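Beta-mannosidase (Trichoderma harzianum, PDB 4CVU) probably hydrolyses terminal beta-mannosidic linkages in mannose-containing oligosaccharides as a fungal glycoside hydrolase of family 2. Local coordinates at residues Tyr454-Val465 / Gln512-Leu521. Residues are numbered along the deposited sequence; the frame is centred on the assembly and turned at random.
With MAN (alpha-D-mannopyranose), chain D; NAG (2-acetamido-2-deoxy-beta-D-glucopyranose), chain B; MAN (alpha-D-mannopyranose), chain C.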
ATOM      1  N   TYR A 454      -7.331 -21.556 -33.701  1.00 41.93           N
ATOM      2  CA  TYR A 454      -5.886 -21.581 -33.814  1.00 42.95           C
ATOM      3  C   TYR A 454      -5.411 -21.892 -35.243  1.00 43.48           C
ATOM      4  O   TYR A 454      -6.189 -22.429 -36.071  1.00 41.04           O
ATOM      5  CB  TYR A 454      -5.311 -22.613 -32.830  1.00 42.24           C
ATOM      6  CG  TYR A 454      -5.385 -22.145 -31.397  1.00 40.23           C
ATOM      7  CD1 TYR A 454      -6.525 -22.334 -30.647  1.00 38.74           C
ATOM      8  CD2 TYR A 454      -4.321 -21.472 -30.826  1.00 39.88           C
ATOM      9  CE1 TYR A 454      -6.606 -21.875 -29.356  1.00 38.73           C
ATOM     10  CE2 TYR A 454      -4.377 -21.002 -29.536  1.00 39.10           C
ATOM     11  CZ  TYR A 454      -5.512 -21.219 -28.787  1.00 39.29           C
ATOM     12  OH  TYR A 454      -5.597 -20.702 -27.505  1.00 36.70           O
ATOM     13  N   PRO A 455      -4.142 -21.557 -35.526  1.00 44.00           N
ATOM     14  CA  PRO A 455      -3.530 -21.930 -36.821  1.00 46.07           C
ATOM     15  C   PRO A 455      -3.421 -23.437 -36.993  1.00 46.35           C
ATOM     16  O   PRO A 455      -3.443 -24.189 -36.014  1.00 44.03           O
ATOM     17  CB  PRO A 455      -2.127 -21.309 -36.750  1.00 44.29           C
ATOM     18  CG  PRO A 455      -2.198 -20.287 -35.683  1.00 44.85           C
ATOM     19  CD  PRO A 455      -3.181 -20.820 -34.687  1.00 43.87           C
ATOM     20  N   ASP A 456      -3.321 -23.865 -38.245  1.00 48.23           N
ATOM     21  CA  ASP A 456      -3.098 -25.276 -38.565  1.00 48.50           C
ATOM     22  C   ASP A 456      -2.162 -25.433 -39.780  1.00 50.71           C
ATOM     23  O   ASP A 456      -2.268 -26.411 -40.521  1.00 48.06           O
ATOM     24  CB  ASP A 456      -4.421 -25.998 -38.822  1.00 47.74           C
ATOM     25  CG  ASP A 456      -4.270 -27.506 -38.831  1.00 48.22           C
ATOM     26  OD1 ASP A 456      -3.466 -28.035 -38.019  1.00 48.20           O
ATOM     27  OD2 ASP A 456      -4.956 -28.181 -39.643  1.00 46.79           O
ATOM     28  N   SER A 457      -1.219 -24.498 -39.922  1.00 49.49           N
ATOM     29  CA  SER A 457      -0.163 -24.616 -40.917  1.00 51.39           C
ATOM     30  C   SER A 457       0.755 -25.758 -40.478  1.00 52.12           C
ATOM     31  O   SER A 457       0.645 -26.253 -39.358  1.00 50.37           O
ATOM     32  CB  SER A 457       0.611 -23.313 -40.998  1.00 50.13           C
ATOM     33  OG  SER A 457       1.265 -23.063 -39.757  1.00 49.55           O
ATOM     34  N   ASP A 458       1.649 -26.183 -41.368  1.00 53.56           N
ATOM     35  CA  ASP A 458       2.540 -27.320 -41.110  1.00 52.56           C
ATOM     36  C   ASP A 458       3.551 -27.021 -39.998  1.00 49.49           C
ATOM     37  O   ASP A 458       3.837 -27.876 -39.185  1.00 48.33           O
ATOM     38  CB  ASP A 458       3.294 -27.747 -42.404  1.00 55.30           C
ATOM     39  CG  ASP A 458       2.361 -28.343 -43.489  1.00 57.51           C
ATOM     40  OD1 ASP A 458       1.211 -28.687 -43.211  1.00 56.64           O
ATOM     41  OD2 ASP A 458       2.782 -28.478 -44.660  1.00 63.56           O
ATOM     42  N   ASP A 459       4.101 -25.819 -39.968  1.00 48.88           N
ATOM     43  CA  ASP A 459       5.098 -25.492 -38.942  1.00 52.57           C
ATOM     44  C   ASP A 459       4.458 -25.384 -37.543  1.00 50.27           C
ATOM     45  O   ASP A 459       5.033 -25.870 -36.573  1.00 48.35           O
ATOM     46  CB  ASP A 459       5.842 -24.184 -39.268  1.00 55.04           C
ATOM     47  CG  ASP A 459       6.971 -24.391 -40.287  1.00 61.17           C
ATOM     48  OD1 ASP A 459       7.345 -25.552 -40.576  1.00 63.20           O
ATOM     49  OD2 ASP A 459       7.511 -23.383 -40.779  1.00 66.20           O
ATOM     50  N   PHE A 460       3.287 -24.747 -37.471  1.00 50.17           N
ATOM     51  CA  PHE A 460       2.549 -24.597 -36.188  1.00 48.88           C
ATOM     52  C   PHE A 460       2.196 -25.968 -35.627  1.00 48.17           C
ATOM     53  O   PHE A 460       2.514 -26.287 -34.477  1.00 49.45           O
ATOM     54  CB  PHE A 460       1.287 -23.746 -36.374  1.00 48.14           C
ATOM     55  CG  PHE A 460       0.510 -23.502 -35.083  1.00 46.83           C
ATOM     56  CD1 PHE A 460       0.865 -22.463 -34.226  1.00 46.35           C
ATOM     57  CD2 PHE A 460      -0.585 -24.301 -34.756  1.00 46.49           C
ATOM     58  CE1 PHE A 460       0.149 -22.223 -33.055  1.00 46.31           C
ATOM     59  CE2 PHE A 460      -1.303 -24.074 -33.582  1.00 46.37           C
ATOM     60  CZ  PHE A 460      -0.939 -23.033 -32.737  1.00 45.52           C
ATOM     61  N   LYS A 461       1.590 -26.799 -36.462  1.00 48.87           N
ATOM     62  CA  LYS A 461       1.317 -28.188 -36.076  1.00 50.43           C
ATOM     63  C   LYS A 461       2.566 -28.934 -35.619  1.00 47.12           C
ATOM     64  O   LYS A 461       2.543 -29.620 -34.583  1.00 46.25           O
ATOM     65  CB  LYS A 461       0.680 -28.949 -37.219  1.00 49.66           C
ATOM     66  CG  LYS A 461       0.312 -30.380 -36.889  1.00 52.58           C
ATOM     67  CD  LYS A 461       0.039 -31.209 -38.155  1.00 54.95           C
ATOM     68  CE  LYS A 461      -1.253 -30.781 -38.826  1.00 54.51           C
ATOM     69  NZ  LYS A 461      -1.316 -31.253 -40.229  1.00 54.44           N
ATOM     70  N   ALA A 462       3.642 -28.835 -36.383  1.00 44.46           N
ATOM     71  CA  ALA A 462       4.867 -29.545 -35.994  1.00 45.00           C
ATOM     72  C   ALA A 462       5.283 -29.124 -34.565  1.00 41.72           C
ATOM     73  O   ALA A 462       5.646 -29.958 -33.758  1.00 40.41           O
ATOM     74  CB  ALA A 462       5.988 -29.292 -36.985  1.00 46.33           C
ATOM     75  N   ASN A 463       5.170 -27.827 -34.272  1.00 41.02           N
ATOM     76  CA  ASN A 463       5.506 -27.290 -32.950  1.00 41.59           C
ATOM     77  C   ASN A 463       4.558 -27.865 -31.887  1.00 39.29           C
ATOM     78  O   ASN A 463       4.996 -28.377 -30.882  1.00 39.12           O
ATOM     79  CB  ASN A 463       5.445 -25.744 -32.951  1.00 41.18           C
ATOM     80  CG  ASN A 463       6.198 -25.116 -31.785  1.00 39.92           C
ATOM     81  OD1 ASN A 463       6.759 -25.797 -30.953  1.00 41.94           O
ATOM     82  ND2 ASN A 463       6.194 -23.798 -31.724  1.00 42.22           N
ATOM     83  N   VAL A 464       3.263 -27.834 -32.173  1.00 39.42           N
ATOM     84  CA  VAL A 464       2.258 -28.417 -31.269  1.00 39.25           C
ATOM     85  C   VAL A 464       2.564 -29.888 -30.990  1.00 39.04           C
ATOM     86  O   VAL A 464       2.499 -30.356 -29.849  1.00 37.75           O
ATOM     87  CB  VAL A 464       0.824 -28.268 -31.847  1.00 38.21           C
ATOM     88  CG1 VAL A 464      -0.147 -29.135 -31.078  1.00 40.50           C
ATOM     89  CG2 VAL A 464       0.364 -26.813 -31.776  1.00 39.40           C
ATOM     90  N   VAL A 465       2.900 -30.642 -32.046  1.00 40.30           N
ATOM     91  CA  VAL A 465       3.191 -32.071 -31.898  1.00 39.89           C
ATOM     92  C   VAL A 465       4.403 -32.284 -30.991  1.00 39.73           C
ATOM     93  O   VAL A 465       4.408 -33.196 -30.173  1.00 40.44           O
ATOM     94  CB  VAL A 465       3.388 -32.747 -33.294  1.00 43.69           C
ATOM     95  CG1 VAL A 465       4.072 -34.088 -33.155  1.00 43.30           C
ATOM     96  CG2 VAL A 465       2.039 -32.880 -34.018  1.00 43.55           C
ATOM     97  N   GLN A 512      -9.925 -27.716 -39.872  1.00 43.32           N
ATOM     98  CA  GLN A 512      -8.678 -27.484 -39.154  1.00 44.35           C
ATOM     99  C   GLN A 512      -8.793 -27.957 -37.701  1.00 43.60           C
ATOM    100  O   GLN A 512      -7.825 -28.491 -37.141  1.00 42.88           O
ATOM    101  CB  GLN A 512      -8.328 -26.002 -39.158  1.00 44.70           C
ATOM    102  CG  GLN A 512      -7.928 -25.416 -40.498  1.00 46.15           C
ATOM    103  CD  GLN A 512      -7.619 -23.940 -40.366  1.00 46.38           C
ATOM    104  OE1 GLN A 512      -8.475 -23.163 -39.940  1.00 45.57           O
ATOM    105  NE2 GLN A 512      -6.382 -23.547 -40.696  1.00 46.26           N
ATOM    106  N   TYR A 513      -9.971 -27.716 -37.106  1.00 42.55           N
ATOM    107  CA  TYR A 513     -10.275 -28.166 -35.759  1.00 41.76           C
ATOM    108  C   TYR A 513     -10.140 -29.674 -35.661  1.00 40.55           C
ATOM    109  O   TYR A 513      -9.422 -30.177 -34.800  1.00 40.39           O
ATOM    110  CB  TYR A 513     -11.669 -27.705 -35.298  1.00 40.93           C
ATOM    111  CG  TYR A 513     -12.209 -28.432 -34.068  1.00 40.70           C
ATOM    112  CD1 TYR A 513     -11.693 -28.188 -32.802  1.00 40.34           C
ATOM    113  CD2 TYR A 513     -13.254 -29.351 -34.180  1.00 40.33           C
ATOM    114  CE1 TYR A 513     -12.183 -28.862 -31.676  1.00 39.87           C
ATOM    115  CE2 TYR A 513     -13.755 -30.006 -33.075  1.00 39.58           C
ATOM    116  CZ  TYR A 513     -13.215 -29.755 -31.820  1.00 40.57           C
ATOM    117  OH  TYR A 513     -13.710 -30.408 -30.700  1.00 38.92           O
ATOM    118  N   GLU A 514     -10.849 -30.378 -36.533  1.00 42.08           N
ATOM    119  CA  GLU A 514     -10.773 -31.837 -36.584  1.00 42.59           C
ATOM    120  C   GLU A 514      -9.350 -32.288 -36.867  1.00 41.25           C
ATOM    121  O   GLU A 514      -8.838 -33.186 -36.220  1.00 41.68           O
ATOM    122  CB  GLU A 514     -11.709 -32.396 -37.652  1.00 43.82           C
ATOM    123  CG  GLU A 514     -13.164 -32.234 -37.298  1.00 43.55           C
ATOM    124  CD  GLU A 514     -14.075 -32.960 -38.258  1.00 46.36           C
ATOM    125  OE1 GLU A 514     -13.649 -33.181 -39.424  1.00 46.26           O
ATOM    126  OE2 GLU A 514     -15.208 -33.301 -37.840  1.00 45.36           O
ATOM    127  N   ASN A 515      -8.696 -31.629 -37.817  1.00 42.45           N
ATOM    128  CA  ASN A 515      -7.364 -32.043 -38.236  1.00 42.54           C
ATOM    129  C   ASN A 515      -6.368 -31.879 -37.090  1.00 42.26           C
ATOM    130  O   ASN A 515      -5.574 -32.795 -36.818  1.00 41.63           O
ATOM    131  CB  ASN A 515      -6.907 -31.246 -39.458  1.00 42.98           C
ATOM    132  CG  ASN A 515      -5.503 -31.617 -39.896  1.00 44.61           C
ATOM    133  OD1 ASN A 515      -5.277 -32.714 -40.384  1.00 45.09           O
ATOM    134  ND2 ASN A 515      -4.560 -30.746 -39.660  1.00 44.36           N
ATOM    135  N   LEU A 516      -6.425 -30.738 -36.393  1.00 41.33           N
ATOM    136  CA  LEU A 516      -5.473 -30.515 -35.278  1.00 41.48           C
ATOM    137  C   LEU A 516      -5.875 -31.301 -34.033  1.00 42.94           C
ATOM    138  O   LEU A 516      -5.089 -32.117 -33.512  1.00 42.09           O
ATOM    139  CB  LEU A 516      -5.342 -29.032 -34.912  1.00 41.15           C
ATOM    140  CG  LEU A 516      -4.242 -28.711 -33.880  1.00 41.22           C
ATOM    141  CD1 LEU A 516      -2.919 -29.268 -34.337  1.00 41.95           C
ATOM    142  CD2 LEU A 516      -4.113 -27.216 -33.599  1.00 41.66           C
ATOM    143  N   PHE A 517      -7.104 -31.067 -33.565  1.00 42.94           N
ATOM    144  CA  PHE A 517      -7.519 -31.569 -32.240  1.00 43.60           C
ATOM    145  C   PHE A 517      -7.991 -33.035 -32.245  1.00 45.15           C
ATOM    146  O   PHE A 517      -8.110 -33.654 -31.195  1.00 45.13           O
ATOM    147  CB  PHE A 517      -8.551 -30.630 -31.613  1.00 43.73           C
ATOM    148  CG  PHE A 517      -8.000 -29.260 -31.319  1.00 42.55           C
ATOM    149  CD1 PHE A 517      -7.247 -29.034 -30.160  1.00 42.35           C
ATOM    150  CD2 PHE A 517      -8.165 -28.226 -32.211  1.00 42.08           C
ATOM    151  CE1 PHE A 517      -6.705 -27.794 -29.888  1.00 41.05           C
ATOM    152  CE2 PHE A 517      -7.631 -26.970 -31.941  1.00 43.57           C
ATOM    153  CZ  PHE A 517      -6.889 -26.761 -30.785  1.00 43.00           C
ATOM    154  N   ILE A 518      -8.208 -33.624 -33.416  1.00 45.59           N
ATOM    155  CA  ILE A 518      -8.624 -35.025 -33.436  1.00 43.51           C
ATOM    156  C   ILE A 518      -7.598 -35.892 -34.196  1.00 44.74           C
ATOM    157  O   ILE A 518      -6.951 -36.737 -33.601  1.00 44.44           O
ATOM    158  CB  ILE A 518     -10.033 -35.175 -34.032  1.00 44.30           C
ATOM    159  CG1 ILE A 518     -11.048 -34.355 -33.228  1.00 45.34           C
ATOM    160  CG2 ILE A 518     -10.456 -36.638 -34.046  1.00 45.29           C
ATOM    161  CD1 ILE A 518     -12.443 -34.359 -33.834  1.00 45.98           C
ATOM    162  N   THR A 519      -7.460 -35.664 -35.502  1.00 44.45           N
ATOM    163  CA  THR A 519      -6.560 -36.447 -36.354  1.00 44.88           C
ATOM    164  C   THR A 519      -5.124 -36.383 -35.816  1.00 44.80           C
ATOM    165  O   THR A 519      -4.539 -37.410 -35.557  1.00 46.31           O
ATOM    166  CB  THR A 519      -6.643 -36.003 -37.835  1.00 46.24           C
ATOM    167  OG1 THR A 519      -8.013 -35.947 -38.261  1.00 45.47           O
ATOM    168  CG2 THR A 519      -5.901 -36.977 -38.751  1.00 48.23           C
ATOM    169  N   THR A 520      -4.575 -35.201 -35.578  1.00 45.74           N
ATOM    170  CA  THR A 520      -3.180 -35.116 -35.100  1.00 46.19           C
ATOM    171  C   THR A 520      -3.099 -35.479 -33.619  1.00 45.58           C
ATOM    172  O   THR A 520      -2.426 -36.440 -33.239  1.00 44.68           O
ATOM    173  CB  THR A 520      -2.579 -33.720 -35.293  1.00 45.99           C
ATOM    174  OG1 THR A 520      -2.736 -33.318 -36.648  1.00 44.73           O
ATOM    175  CG2 THR A 520      -1.091 -33.706 -34.941  1.00 47.01           C
ATOM    176  N   LEU A 521      -3.820 -34.722 -32.799  1.00 43.42           N
ATOM    177  CA  LEU A 521      -3.719 -34.865 -31.344  1.00 43.57           C
ATOM    178  C   LEU A 521      -4.206 -36.219 -30.786  1.00 40.04           C
ATOM    179  O   LEU A 521      -3.537 -36.796 -29.941  1.00 39.32           O
ATOM    180  CB  LEU A 521      -4.408 -33.689 -30.639  1.00 43.66           C
ATOM    181  CG  LEU A 521      -3.544 -32.451 -30.309  1.00 46.11           C
ATOM    182  CD1 LEU A 521      -2.559 -32.048 -31.378  1.00 48.47           C
ATOM    183  CD2 LEU A 521      -4.416 -31.269 -29.959  1.00 46.05           C
TER
HETATM  184  C1  MAN D   5      -7.881 -30.451 -45.411  1.00 47.38           C
HETATM  185  C2  MAN D   5      -6.425 -30.648 -44.987  1.00 50.29           C
HETATM  186  C3  MAN D   5      -6.231 -30.278 -43.539  1.00 51.04           C
HETATM  187  C4  MAN D   5      -6.806 -28.893 -43.252  1.00 50.97           C
HETATM  188  C5  MAN D   5      -8.272 -28.893 -43.641  1.00 47.79           C
HETATM  189  C6  MAN D   5      -8.905 -27.543 -43.319  1.00 46.49           C
HETATM  190  O2  MAN D   5      -5.577 -29.850 -45.783  1.00 52.67           O
HETATM  191  O3  MAN D   5      -4.865 -30.275 -43.193  1.00 56.98           O
HETATM  192  O4  MAN D   5      -6.622 -28.584 -41.871  1.00 53.27           O
HETATM  193  O5  MAN D   5      -8.389 -29.185 -45.031  1.00 46.66           O
HETATM  194  O6  MAN D   5     -10.311 -27.592 -43.495  1.00 43.65           O
HETATM  195  C1  NAG B   2     -18.772 -33.146 -40.412  1.00 46.47           C
HETATM  196  C2  NAG B   2     -17.427 -33.716 -40.802  1.00 45.87           C
HETATM  197  C3  NAG B   2     -16.443 -32.583 -41.011  1.00 46.68           C
HETATM  198  C4  NAG B   2     -16.966 -31.553 -42.004  1.00 47.95           C
HETATM  199  C5  NAG B   2     -18.330 -31.119 -41.471  1.00 50.40           C
HETATM  200  C6  NAG B   2     -19.005 -30.006 -42.253  1.00 50.36           C
HETATM  201  C7  NAG B   2     -16.737 -35.864 -39.866  1.00 48.83           C
HETATM  202  C8  NAG B   2     -16.132 -36.609 -38.740  1.00 49.23           C
HETATM  203  N2  NAG B   2     -16.862 -34.545 -39.755  1.00 48.43           N
HETATM  204  O3  NAG B   2     -15.182 -33.100 -41.346  1.00 44.92           O
HETATM  205  O4  NAG B   2     -16.085 -30.446 -41.981  1.00 48.81           O
HETATM  206  O5  NAG B   2     -19.195 -32.231 -41.392  1.00 46.08           O
HETATM  207  O6  NAG B   2     -18.816 -30.338 -43.590  1.00 58.91           O
HETATM  208  O7  NAG B   2     -17.127 -36.488 -40.826  1.00 50.50           O
HETATM  209  C1  MAN C   4     -10.996 -31.017 -44.494  1.00 47.02           C
HETATM  210  C2  MAN C   4      -9.929 -31.738 -45.322  1.00 46.03           C
HETATM  211  C3  MAN C   4     -10.159 -33.231 -45.149  1.00 47.79           C
HETATM  212  C4  MAN C   4     -10.145 -33.602 -43.654  1.00 45.29           C
HETATM  213  C5  MAN C   4     -11.122 -32.752 -42.850  1.00 46.13           C
HETATM  214  C6  MAN C   4     -11.015 -33.033 -41.349  1.00 43.94           C
HETATM  215  O2  MAN C   4      -8.614 -31.519 -44.816  1.00 46.80           O
HETATM  216  O3  MAN C   4      -9.103 -33.912 -45.763  1.00 48.17           O
HETATM  217  O4  MAN C   4     -10.465 -34.953 -43.489  1.00 45.18           O
HETATM  218  O5  MAN C   4     -10.863 -31.380 -43.112  1.00 46.62           O
HETATM  219  O6  MAN C   4      -9.793 -32.598 -40.802  1.00 45.56           O
HETATM  220  O   HOH W   1      -8.610 -22.314 -37.132  1.00 37.75           O
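Asp-456, in the loop before helix 458-475, meets Gln-512, Asn-515 and Leu-516 on helix 506-528. Its CB lies 3.7 Å from Gln-512 NE2, which is itself hydrogen-bonded to Gln-173. CG is anti to the backbone N (chi1 -166°), which sets the carboxylate beside the Asn-515 amide. Asp-456 CG is 3.4 Å from Asn-515 ND2. There OD2 accepts from Asn-515 ND2 at 2.6 Å through its syn lone pair. The bond is bent, and the carboxylate and amide planes are turned 58° apart. O4 of the chain D mannose, part of a glycan attached to the protein itself, gives the same OD2 a weak bond of 2.8 Å. OD1 rests against Leu-516 CB. With only a methyl group in place of this carboxylate, as in alanine, the Asn-515 amide and the mannose O4 are likely to lose the acceptor they share. Lys-461 bends at chi3 and crosses Asn-515 at about a right angle. Its CE lies 3.7 Å from Thr-520 OG1, which bonds to Asn-515 O within a wider pi-type turn.

Further along, Leu-516 CD2 meets the edge of the Phe-460 ring, and Val-464 CG1 packs on Leu-521 CD1 at 3.8 Å. Val-465 CG2 and Thr-520 CG2 press tightly together at 3.4 Å. Beside the loop, a water donates to both Tyr-454 O and Gln-512 OE1.

The axes of segments 458-465 and 512-521 approach to 11.4 Å and cross at -46°. Their parent helices flank strand 481-485 in sequence, in what is probably the family's catalytic (beta/alpha)8 barrel. Tyr-454 also touches Phe-490 of helix 490-501, and Ile-518 packs on strand 554-556.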